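Local coordinates for protein putative cytochrome P450 154A1 (Streptomyces coelicolor, PDB 1ODO) that is a putative cytochrome P450, a largely helical protein that binds haem, with 4-phenyl-1H-imidazole also bound, at residues A15-E20 with A288-P293; D112-A117 with I153-G158; D127-L132 with V138-E143. All coordinates share one frame; numbering follows the deposited sequence.

In the fold
The three contacts nest along the chain. Interaction 1 joins the first helix, 17-25, to the run leading into strand 292-297 and closes a loop of 267 residues, mostly helical, that contains the other two. Interaction 3 lies in turn inside the loop closed by interaction 2, and both use helix 108-131: its early part meets helix 147-157, its end meets 138-143. Their centres are about 22 Å apart. Interactions 1 and 2 fall on opposite sides of the chain's centre, with centres about 30 Å apart; the centres of interactions 1 and 3 are about 28 Å apart. Interaction 1 thus brings the N-terminal helix to the run entering the mixed sheet beside the haem, while interactions 2 and 3 lie along one long helix.

Interaction 1: A15-E20 with A288-P293; sequences ADHHTE and AVKHLP. With HEM (protoporphyrin IX containing Fe), chain B.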
loop_
_atom_site.group_PDB
_atom_site.type_symbol
_atom_site.label_atom_id
_atom_site.label_comp_id
_atom_site.label_asym_id
_atom_site.label_seq_id
_atom_site.Cartn_x
_atom_site.Cartn_y
_atom_site.Cartn_z
ATOM N N ALA A 15 5.514 -7.680 -14.403
ATOM C CA ALA A 15 5.114 -7.449 -15.787
ATOM C C ALA A 15 3.696 -7.827 -16.212
ATOM O O ALA A 15 3.157 -7.232 -17.147
ATOM C CB ALA A 15 6.122 -8.120 -16.726
ATOM N N ASP A 16 3.088 -8.804 -15.551
ATOM C CA ASP A 16 1.736 -9.211 -15.921
ATOM C C ASP A 16 1.018 -9.817 -14.720
ATOM O O ASP A 16 0.858 -11.039 -14.631
ATOM C CB ASP A 16 1.814 -10.234 -17.058
ATOM C CG ASP A 16 0.452 -10.621 -17.597
ATOM O OD1 ASP A 16 -0.566 -10.073 -17.123
ATOM O OD2 ASP A 16 0.401 -11.475 -18.504
ATOM N N HIS A 17 0.574 -8.956 -13.808
ATOM C CA HIS A 17 -0.114 -9.419 -12.613
ATOM C C HIS A 17 -1.454 -10.107 -12.854
ATOM O O HIS A 17 -1.860 -10.948 -12.056
ATOM C CB HIS A 17 -0.262 -8.272 -11.599
ATOM C CG HIS A 17 -1.271 -7.231 -11.976
ATOM N ND1 HIS A 17 -1.166 -6.465 -13.118
ATOM C CD2 HIS A 17 -2.384 -6.800 -11.335
ATOM C CE1 HIS A 17 -2.169 -5.606 -13.164
ATOM N NE2 HIS A 17 -2.923 -5.788 -12.093
ATOM N N HIS A 18 -2.140 -9.767 -13.945
ATOM C CA HIS A 18 -3.429 -10.401 -14.228
ATOM C C HIS A 18 -3.222 -11.884 -14.511
ATOM O O HIS A 18 -3.984 -12.728 -14.040
ATOM C CB HIS A 18 -4.120 -9.760 -15.432
ATOM C CG HIS A 18 -4.587 -8.361 -15.187
ATOM N ND1 HIS A 18 -5.133 -7.962 -13.987
ATOM C CD2 HIS A 18 -4.626 -7.277 -15.998
ATOM C CE1 HIS A 18 -5.489 -6.692 -14.068
ATOM N NE2 HIS A 18 -5.192 -6.254 -15.278
ATOM N N THR A 19 -2.203 -12.204 -15.299
ATOM C CA THR A 19 -1.937 -13.602 -15.606
ATOM C C THR A 19 -1.457 -14.261 -14.321
ATOM O O THR A 19 -1.795 -15.407 -14.031
ATOM C CB THR A 19 -0.857 -13.756 -16.688
ATOM O OG1 THR A 19 -1.353 -13.235 -17.925
ATOM C CG2 THR A 19 -0.493 -15.232 -16.874
ATOM N N GLU A 20 -0.673 -13.521 -13.542
ATOM C CA GLU A 20 -0.157 -14.050 -12.286
ATOM C C GLU A 20 -1.312 -14.468 -11.369
ATOM O O GLU A 20 -1.233 -15.500 -10.702
ATOM C CB GLU A 20 0.709 -13.002 -11.582
ATOM C CG GLU A 20 1.219 -13.451 -10.216
ATOM C CD GLU A 20 2.090 -12.409 -9.550
ATOM O OE1 GLU A 20 3.327 -12.444 -9.744
ATOM O OE2 GLU A 20 1.533 -11.546 -8.841
ATOM N N ALA A 288 -3.549 -1.576 -4.477
ATOM C CA ALA A 288 -2.178 -1.064 -4.551
ATOM C C ALA A 288 -1.080 -2.026 -4.103
ATOM O O ALA A 288 0.058 -1.930 -4.572
ATOM C CB ALA A 288 -2.072 0.249 -3.763
ATOM N N VAL A 289 -1.409 -2.937 -3.190
ATOM C CA VAL A 289 -0.440 -3.912 -2.689
ATOM C C VAL A 289 -0.929 -5.305 -3.090
ATOM O O VAL A 289 -1.931 -5.795 -2.568
ATOM C CB VAL A 289 -0.314 -3.819 -1.156
ATOM C CG1 VAL A 289 0.619 -4.904 -0.635
ATOM C CG2 VAL A 289 0.205 -2.439 -0.775
ATOM N N LYS A 290 -0.217 -5.943 -4.012
ATOM C CA LYS A 290 -0.600 -7.273 -4.484
ATOM C C LYS A 290 -0.263 -8.457 -3.586
ATOM O O LYS A 290 -1.034 -9.412 -3.501
ATOM C CB LYS A 290 -0.001 -7.505 -5.875
ATOM C CG LYS A 290 -0.466 -6.481 -6.907
ATOM C CD LYS A 290 0.290 -6.622 -8.225
ATOM C CE LYS A 290 1.736 -6.167 -8.083
ATOM N NZ LYS A 290 2.489 -6.290 -9.369
ATOM N N HIS A 291 0.895 -8.400 -2.935
ATOM C CA HIS A 291 1.340 -9.476 -2.044
ATOM C C HIS A 291 1.940 -8.811 -0.816
ATOM O O HIS A 291 2.597 -7.772 -0.932
ATOM C CB HIS A 291 2.416 -10.324 -2.728
ATOM C CG HIS A 291 1.982 -10.935 -4.023
ATOM N ND1 HIS A 291 1.199 -12.067 -4.090
ATOM C CD2 HIS A 291 2.232 -10.574 -5.304
ATOM C CE1 HIS A 291 0.983 -12.376 -5.357
ATOM N NE2 HIS A 291 1.599 -11.485 -6.114
ATOM N N LEU A 292 1.748 -9.419 0.351
ATOM C CA LEU A 292 2.279 -8.843 1.581
ATOM C C LEU A 292 3.278 -9.717 2.332
ATOM O O LEU A 292 2.906 -10.694 2.970
ATOM C CB LEU A 292 1.112 -8.481 2.516
ATOM C CG LEU A 292 1.304 -7.474 3.665
ATOM C CD1 LEU A 292 2.232 -8.036 4.740
ATOM C CD2 LEU A 292 1.857 -6.174 3.098
ATOM N N PRO A 293 4.571 -9.385 2.245
ATOM C CA PRO A 293 5.586 -10.169 2.958
ATOM C C PRO A 293 5.663 -9.596 4.381
ATOM O O PRO A 293 5.697 -8.381 4.547
ATOM C CB PRO A 293 6.851 -9.899 2.154
ATOM C CG PRO A 293 6.658 -8.494 1.702
ATOM C CD PRO A 293 5.197 -8.432 1.308
HETATM C CHA HEM B . -0.544 -1.971 6.829
HETATM C CHB HEM B . -0.355 2.819 7.286
HETATM C CHC HEM B . -2.277 3.322 2.885
HETATM C CHD HEM B . -2.436 -1.458 2.437
HETATM C C1A HEM B . -0.331 -0.724 7.365
HETATM C C2A HEM B . 0.232 -0.435 8.680
HETATM C C3A HEM B . 0.290 0.898 8.806
HETATM C C4A HEM B . -0.239 1.486 7.583
HETATM C CMA HEM B . 0.816 1.709 10.003
HETATM C CAA HEM B . 0.667 -1.512 9.696
HETATM C CBA HEM B . -0.537 -2.005 10.520
HETATM C CGA HEM B . -0.229 -3.087 11.554
HETATM O O1A HEM B . 0.666 -3.941 11.218
HETATM O O2A HEM B . -0.851 -3.077 12.614
HETATM C C1B HEM B . -0.849 3.377 6.137
HETATM C C2B HEM B . -0.933 4.806 5.890
HETATM C C3B HEM B . -1.476 4.956 4.648
HETATM C C4B HEM B . -1.729 3.633 4.122
HETATM C CMB HEM B . -0.477 5.898 6.880
HETATM C CAB HEM B . -1.788 6.254 3.878
HETATM C CBB HEM B . -2.877 7.128 4.521
HETATM C C1C HEM B . -2.497 2.048 2.382
HETATM C C2C HEM B . -3.071 1.773 1.056
HETATM C C3C HEM B . -3.112 0.428 0.925
HETATM C C4C HEM B . -2.579 -0.127 2.153
HETATM C CMC HEM B . -3.507 2.892 0.059
HETATM C CAC HEM B . -3.596 -0.466 -0.247
HETATM C CBC HEM B . -4.950 -0.116 -0.875
HETATM C C1D HEM B . -1.937 -2.026 3.576
HETATM C C2D HEM B . -1.792 -3.443 3.817
HETATM C C3D HEM B . -1.251 -3.592 5.049
HETATM C C4D HEM B . -1.070 -2.262 5.586
HETATM C CMD HEM B . -2.183 -4.545 2.812
HETATM C CAD HEM B . -0.878 -4.924 5.719
HETATM C CBD HEM B . -2.016 -5.842 6.177
HETATM C CGD HEM B . -1.370 -7.094 6.731
HETATM O O1D HEM B . -1.470 -8.148 6.092
HETATM O O2D HEM B . -0.727 -6.963 7.798
HETATM N NA HEM B . -0.613 0.462 6.728
HETATM N NB HEM B . -1.336 2.679 5.036
HETATM N NC HEM B . -2.213 0.872 3.031
HETATM N ND HEM B . -1.482 -1.301 4.673
HETATM FE FE HEM B . -1.424 0.661 4.870
HETATM O O HOH W 1 2.656 -9.075 -9.783
#
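The imidazole of His291 presents its edge to Glu20: carboxylate oxygen OE2 lies in the ring plane, 2.7 Å from NE2, and accepts a hydrogen bond that is almost straight (176° at the hydrogen). The carboxylate is turned 65° from the ring, and NE2 meets OE2 from above the carboxylate plane. ND1 of the same ring bonds to Ser318 OG, so both nitrogens are engaged and the rotation of the imidazole is fixed. The His17 ring meets that of His21 with the planes roughly perpendicular, while Lys290 crosses His17 at about a right angle, its CD 3.8 Å from His17 CB. A first torsion that sets CG between the backbone N and carbonyl carbon (chi1 73°) directs the His17 ring so that NE2 bonds to Glu286 OE1.

Helix 17-25 thereby packs against the segment that leads into strand 292-297 of the mixed sheet of this P450 fold. On the haem side of that segment, Leu292 CG comes within 3.7 Å of propionate oxygen O1D of the haem, and Ala288 CB within 3.9 Å of haem atom CAC.

Lys290, bent at its third torsion, ends at Ser392 O and at a water. That water accepts from Lys290 NZ at 2.8 Å and donates to Glu20 OE2 at 2.9 Å, bridging two groups whose opposite charges do not touch directly. At the start of the helix, Asp16 is the N-cap, its OD1 accepting from Thr19 N at 3.2 Å.

Interaction 2: D112-A117 with I153-G158; sequences DAMRPA and IGHLMG
Met114 CE, the terminal methyl of the side chain, makes the contact by reaching two residues of helix 147-157 at once. It lies 4.0 Å from Leu156 CD1 and 4.1 Å from His155 ND1. Leu156 receives it as plain apolar packing, the two side chains crossing at about a right angle, and the sulfur before it, Met114 SD, lies 4.2 Å from the same Leu156 CD1. Toward His155 the methyl stands at the rim of the imidazole, near the ring plane, and the two side chains run past each other in opposite directions. ND1, buried by this approach, has no hydrogen-bonding partner in the model, so the polar nitrogen faces a methyl group instead of a donor or acceptor.

Met114 CG sits anti to the carbonyl carbon (chi1 -64°); the chain then runs extended to the sulfur and bends at its third torsion (71°), which turns the methyl toward the pair on the other helix. His155 and Leu156 both have CG anti to the backbone N, but as successive residues they leave the helix in different directions, so that the methyl meets the ring of one and a branch of the other.

Farther out, Leu156 also packs on Leu359 of helix 357-374 and Met210 of helix 210-218. Its side chain lies near the haem without touching it. From the other helix, Arg115 reaches Met362 and Leu366 of helix 357-374. Helix 108-131 is kinked at Pro116, whose nitrogen carries no hydrogen to donate to the preceding turn; Ala117 N likewise lacks that bond. The arrangement is a sparse helix-helix contact in the predominantly helical part of the P450 fold.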
loop_
_atom_site.group_PDB
_atom_site.type_symbol
_atom_site.label_atom_id
_atom_site.label_comp_id
_atom_site.label_asym_id
_atom_site.label_seq_id
_atom_site.Cartn_x
_atom_site.Cartn_y
_atom_site.Cartn_z
ATOM N N ASP A 112 -11.799 12.749 10.229
ATOM C CA ASP A 112 -12.869 13.682 9.893
ATOM C C ASP A 112 -12.379 15.113 10.100
ATOM O O ASP A 112 -12.666 16.001 9.299
ATOM C CB ASP A 112 -14.098 13.430 10.771
ATOM C CG ASP A 112 -14.769 12.103 10.470
ATOM O OD1 ASP A 112 -15.738 11.755 11.177
ATOM O OD2 ASP A 112 -14.334 11.409 9.526
ATOM N N ALA A 113 -11.624 15.323 11.176
ATOM C CA ALA A 113 -11.085 16.641 11.498
ATOM C C ALA A 113 -10.076 17.123 10.459
ATOM O O ALA A 113 -9.855 18.325 10.314
ATOM C CB ALA A 113 -10.435 16.614 12.879
ATOM N N MET A 114 -9.473 16.184 9.738
ATOM C CA MET A 114 -8.487 16.515 8.712
ATOM C C MET A 114 -9.103 16.808 7.347
ATOM O O MET A 114 -8.425 17.320 6.459
ATOM C CB MET A 114 -7.501 15.360 8.527
ATOM C CG MET A 114 -6.641 15.034 9.717
ATOM S SD MET A 114 -5.576 13.641 9.300
ATOM C CE MET A 114 -4.440 14.435 8.141
ATOM N N ARG A 115 -10.377 16.477 7.176
ATOM C CA ARG A 115 -11.038 16.711 5.897
ATOM C C ARG A 115 -10.802 18.091 5.283
ATOM O O ARG A 115 -10.401 18.192 4.126
ATOM C CB ARG A 115 -12.539 16.425 6.011
ATOM C CG ARG A 115 -13.281 16.465 4.679
ATOM C CD ARG A 115 -14.704 15.935 4.821
ATOM N NE ARG A 115 -14.735 14.487 5.022
ATOM C CZ ARG A 115 -14.681 13.593 4.037
ATOM N NH1 ARG A 115 -14.599 13.999 2.775
ATOM N NH2 ARG A 115 -14.700 12.294 4.312
ATOM N N PRO A 116 -11.033 19.172 6.048
ATOM C CA PRO A 116 -10.821 20.513 5.493
ATOM C C PRO A 116 -9.408 20.718 4.954
ATOM O O PRO A 116 -9.225 21.269 3.870
ATOM C CB PRO A 116 -11.127 21.427 6.676
ATOM C CG PRO A 116 -12.170 20.653 7.422
ATOM C CD PRO A 116 -11.590 19.257 7.408
ATOM N N ALA A 117 -8.413 20.272 5.713
ATOM C CA ALA A 117 -7.027 20.418 5.289
ATOM C C ALA A 117 -6.752 19.604 4.031
ATOM O O ALA A 117 -6.117 20.088 3.097
ATOM C CB ALA A 117 -6.081 19.988 6.413
ATOM N N ILE A 153 0.649 13.207 4.321
ATOM C CA ILE A 153 1.513 12.586 5.313
ATOM C C ILE A 153 2.488 13.607 5.899
ATOM O O ILE A 153 2.842 13.530 7.072
ATOM C CB ILE A 153 2.297 11.390 4.712
ATOM C CG1 ILE A 153 2.833 10.510 5.841
ATOM C CG2 ILE A 153 3.441 11.884 3.838
ATOM C CD1 ILE A 153 1.746 9.870 6.676
ATOM N N GLY A 154 2.911 14.570 5.081
ATOM C CA GLY A 154 3.837 15.584 5.557
ATOM C C GLY A 154 3.192 16.425 6.643
ATOM O O GLY A 154 3.827 16.777 7.640
ATOM N N HIS A 155 1.917 16.745 6.444
ATOM C CA HIS A 155 1.160 17.544 7.397
ATOM C C HIS A 155 0.904 16.752 8.675
ATOM O O HIS A 155 1.094 17.254 9.781
ATOM C CB HIS A 155 -0.165 17.977 6.757
ATOM C CG HIS A 155 -1.141 18.579 7.718
ATOM N ND1 HIS A 155 -2.061 17.824 8.412
ATOM C CD2 HIS A 155 -1.340 19.861 8.100
ATOM C CE1 HIS A 155 -2.789 18.617 9.179
ATOM N NE2 HIS A 155 -2.371 19.858 9.008
ATOM N N LEU A 156 0.495 15.499 8.516
ATOM C CA LEU A 156 0.211 14.635 9.653
ATOM C C LEU A 156 1.459 14.277 10.462
ATOM O O LEU A 156 1.448 14.342 11.692
ATOM C CB LEU A 156 -0.482 13.362 9.157
ATOM C CG LEU A 156 -1.050 12.369 10.174
ATOM C CD1 LEU A 156 -2.048 11.459 9.467
ATOM C CD2 LEU A 156 0.068 11.557 10.805
ATOM N N MET A 157 2.531 13.894 9.777
ATOM C CA MET A 157 3.767 13.530 10.465
ATOM C C MET A 157 4.625 14.741 10.828
ATOM O O MET A 157 5.531 14.639 11.653
ATOM C CB MET A 157 4.591 12.563 9.606
ATOM C CG MET A 157 3.923 11.214 9.338
ATOM S SD MET A 157 3.523 10.278 10.837
ATOM C CE MET A 157 5.161 9.735 11.363
ATOM N N GLY A 158 4.341 15.880 10.206
ATOM C CA GLY A 158 5.103 17.083 10.489
ATOM C C GLY A 158 6.471 17.094 9.831
ATOM O O GLY A 158 7.470 17.471 10.453
#

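Interaction 3: D127-L132 with V138-E143; sequences DRLAEL and VDLRQE
This is a local apolar contact with a salt bridge beside it, formed where the chain turns back from the end of helix 108-131 into strand 138-139 and helix 140-145. Leu129 supplies both branches: CD2 reaches Glu143 CB at 3.7 Å and Val138 CG1 at 4.1 Å, while CD1 meets Leu140 CD1 at 4.1 Å. Its CG lies anti to the carbonyl carbon (chi1 -68°), and the fork beyond it spreads across strand and helix together. Leu132 packs on Val138 through CD2, though how closely is doubtful.

Arg128 NH2 approaches Glu143 OE1 at 3.5 Å, a long salt bridge. The oxygen stands at the guanidinium edge, in its plane, and the guanidinium and carboxylate planes stand 62° apart. Asp139 is the N-cap of helix 140-145, its OD1 accepting from Arg141 N at 3.1 Å.

Leu129 and Leu140 both also pack on Leu371 of helix 357-374, and Leu140 touches Val255 of helix 247-260. Strand 138-139 is an outer strand of a three-stranded antiparallel sheet, pairing with 402-404 through Val138 and Val403.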
loop_
_atom_site.group_PDB
_atom_site.type_symbol
_atom_site.label_atom_id
_atom_site.label_comp_id
_atom_site.label_asym_id
_atom_site.label_seq_id
_atom_site.Cartn_x
_atom_site.Cartn_y
_atom_site.Cartn_z
ATOM N N ASP A 127 -6.129 22.938 -8.904
ATOM C CA ASP A 127 -6.068 24.294 -9.447
ATOM C C ASP A 127 -4.817 24.411 -10.313
ATOM O O ASP A 127 -4.849 25.002 -11.394
ATOM C CB ASP A 127 -5.985 25.342 -8.333
ATOM C CG ASP A 127 -7.298 25.542 -7.614
ATOM O OD1 ASP A 127 -8.358 25.267 -8.211
ATOM O OD2 ASP A 127 -7.267 25.994 -6.452
ATOM N N ARG A 128 -3.713 23.847 -9.826
ATOM C CA ARG A 128 -2.447 23.882 -10.550
ATOM C C ARG A 128 -2.594 23.228 -11.914
ATOM O O ARG A 128 -2.047 23.708 -12.904
ATOM C CB ARG A 128 -1.358 23.162 -9.757
ATOM C CG ARG A 128 -0.758 23.973 -8.625
ATOM C CD ARG A 128 0.117 23.086 -7.758
ATOM N NE ARG A 128 0.873 22.124 -8.560
ATOM C CZ ARG A 128 1.654 21.176 -8.051
ATOM N NH1 ARG A 128 1.787 21.060 -6.736
ATOM N NH2 ARG A 128 2.300 20.341 -8.855
ATOM N N LEU A 129 -3.326 22.121 -11.958
ATOM C CA LEU A 129 -3.542 21.404 -13.207
ATOM C C LEU A 129 -4.249 22.325 -14.192
ATOM O O LEU A 129 -3.950 22.326 -15.383
ATOM C CB LEU A 129 -4.413 20.168 -12.969
ATOM C CG LEU A 129 -3.818 19.018 -12.154
ATOM C CD1 LEU A 129 -4.885 17.961 -11.904
ATOM C CD2 LEU A 129 -2.640 18.420 -12.900
ATOM N N ALA A 130 -5.192 23.103 -13.674
ATOM C CA ALA A 130 -5.964 24.037 -14.488
ATOM C C ALA A 130 -5.120 25.148 -15.102
ATOM O O ALA A 130 -5.543 25.789 -16.063
ATOM C CB ALA A 130 -7.084 24.642 -13.652
ATOM N N GLU A 131 -3.932 25.375 -14.551
ATOM C CA GLU A 131 -3.046 26.417 -15.062
ATOM C C GLU A 131 -2.100 25.883 -16.133
ATOM O O GLU A 131 -1.487 26.655 -16.872
ATOM C CB GLU A 131 -2.230 27.021 -13.917
ATOM C CG GLU A 131 -3.062 27.403 -12.709
ATOM C CD GLU A 131 -2.233 27.995 -11.586
ATOM O OE1 GLU A 131 -1.166 27.424 -11.259
ATOM O OE2 GLU A 131 -2.654 29.032 -11.023
ATOM N N LEU A 132 -1.978 24.562 -16.210
ATOM C CA LEU A 132 -1.104 23.940 -17.196
ATOM C C LEU A 132 -1.545 24.293 -18.612
ATOM O O LEU A 132 -2.727 24.534 -18.863
ATOM C CB LEU A 132 -1.098 22.418 -17.017
ATOM C CG LEU A 132 -0.108 21.810 -16.016
ATOM C CD1 LEU A 132 -0.092 22.600 -14.727
ATOM C CD2 LEU A 132 -0.491 20.363 -15.749
ATOM N N VAL A 138 -0.648 15.678 -19.760
ATOM C CA VAL A 138 -0.213 15.824 -18.378
ATOM C C VAL A 138 -0.106 14.449 -17.720
ATOM O O VAL A 138 -1.032 13.644 -17.815
ATOM C CB VAL A 138 -1.225 16.673 -17.573
ATOM C CG1 VAL A 138 -0.812 16.749 -16.114
ATOM C CG2 VAL A 138 -1.322 18.073 -18.174
ATOM N N ASP A 139 1.020 14.170 -17.072
ATOM C CA ASP A 139 1.184 12.876 -16.412
ATOM C C ASP A 139 0.528 13.033 -15.041
ATOM O O ASP A 139 1.139 13.537 -14.100
ATOM C CB ASP A 139 2.657 12.518 -16.244
ATOM C CG ASP A 139 2.848 11.140 -15.633
ATOM O OD1 ASP A 139 1.852 10.571 -15.137
ATOM O OD2 ASP A 139 3.986 10.628 -15.639
ATOM N N LEU A 140 -0.722 12.602 -14.945
ATOM C CA LEU A 140 -1.487 12.692 -13.710
ATOM C C LEU A 140 -0.837 12.004 -12.511
ATOM O O LEU A 140 -1.056 12.404 -11.365
ATOM C CB LEU A 140 -2.893 12.132 -13.940
ATOM C CG LEU A 140 -4.012 12.751 -13.104
ATOM C CD1 LEU A 140 -4.143 14.237 -13.442
ATOM C CD2 LEU A 140 -5.320 12.028 -13.393
ATOM N N ARG A 141 -0.040 10.974 -12.769
ATOM C CA ARG A 141 0.618 10.266 -11.682
ATOM C C ARG A 141 1.586 11.213 -10.974
ATOM O O ARG A 141 1.620 11.281 -9.745
ATOM C CB ARG A 141 1.363 9.036 -12.222
ATOM C CG ARG A 141 1.935 8.128 -11.132
ATOM C CD ARG A 141 2.566 6.863 -11.713
ATOM N NE ARG A 141 3.271 6.096 -10.686
ATOM C CZ ARG A 141 2.688 5.256 -9.837
ATOM N NH1 ARG A 141 1.378 5.050 -9.886
ATOM N NH2 ARG A 141 3.414 4.641 -8.914
ATOM N N GLN A 142 2.354 11.966 -11.757
ATOM C CA GLN A 142 3.316 12.907 -11.195
ATOM C C GLN A 142 2.714 14.231 -10.720
ATOM O O GLN A 142 3.196 14.821 -9.756
ATOM C CB GLN A 142 4.413 13.217 -12.219
ATOM C CG GLN A 142 5.285 12.031 -12.606
ATOM C CD GLN A 142 5.960 11.392 -11.409
ATOM O OE1 GLN A 142 6.523 12.082 -10.558
ATOM N NE2 GLN A 142 5.910 10.066 -11.337
ATOM N N GLU A 143 1.663 14.699 -11.388
ATOM C CA GLU A 143 1.037 15.961 -11.009
ATOM C C GLU A 143 -0.082 15.917 -9.973
ATOM O O GLU A 143 -0.473 16.961 -9.447
ATOM C CB GLU A 143 0.546 16.686 -12.267
ATOM C CG GLU A 143 1.658 16.970 -13.275
ATOM C CD GLU A 143 2.857 17.650 -12.635
ATOM O OE1 GLU A 143 2.661 18.667 -11.941
ATOM O OE2 GLU A 143 3.997 17.168 -12.825
#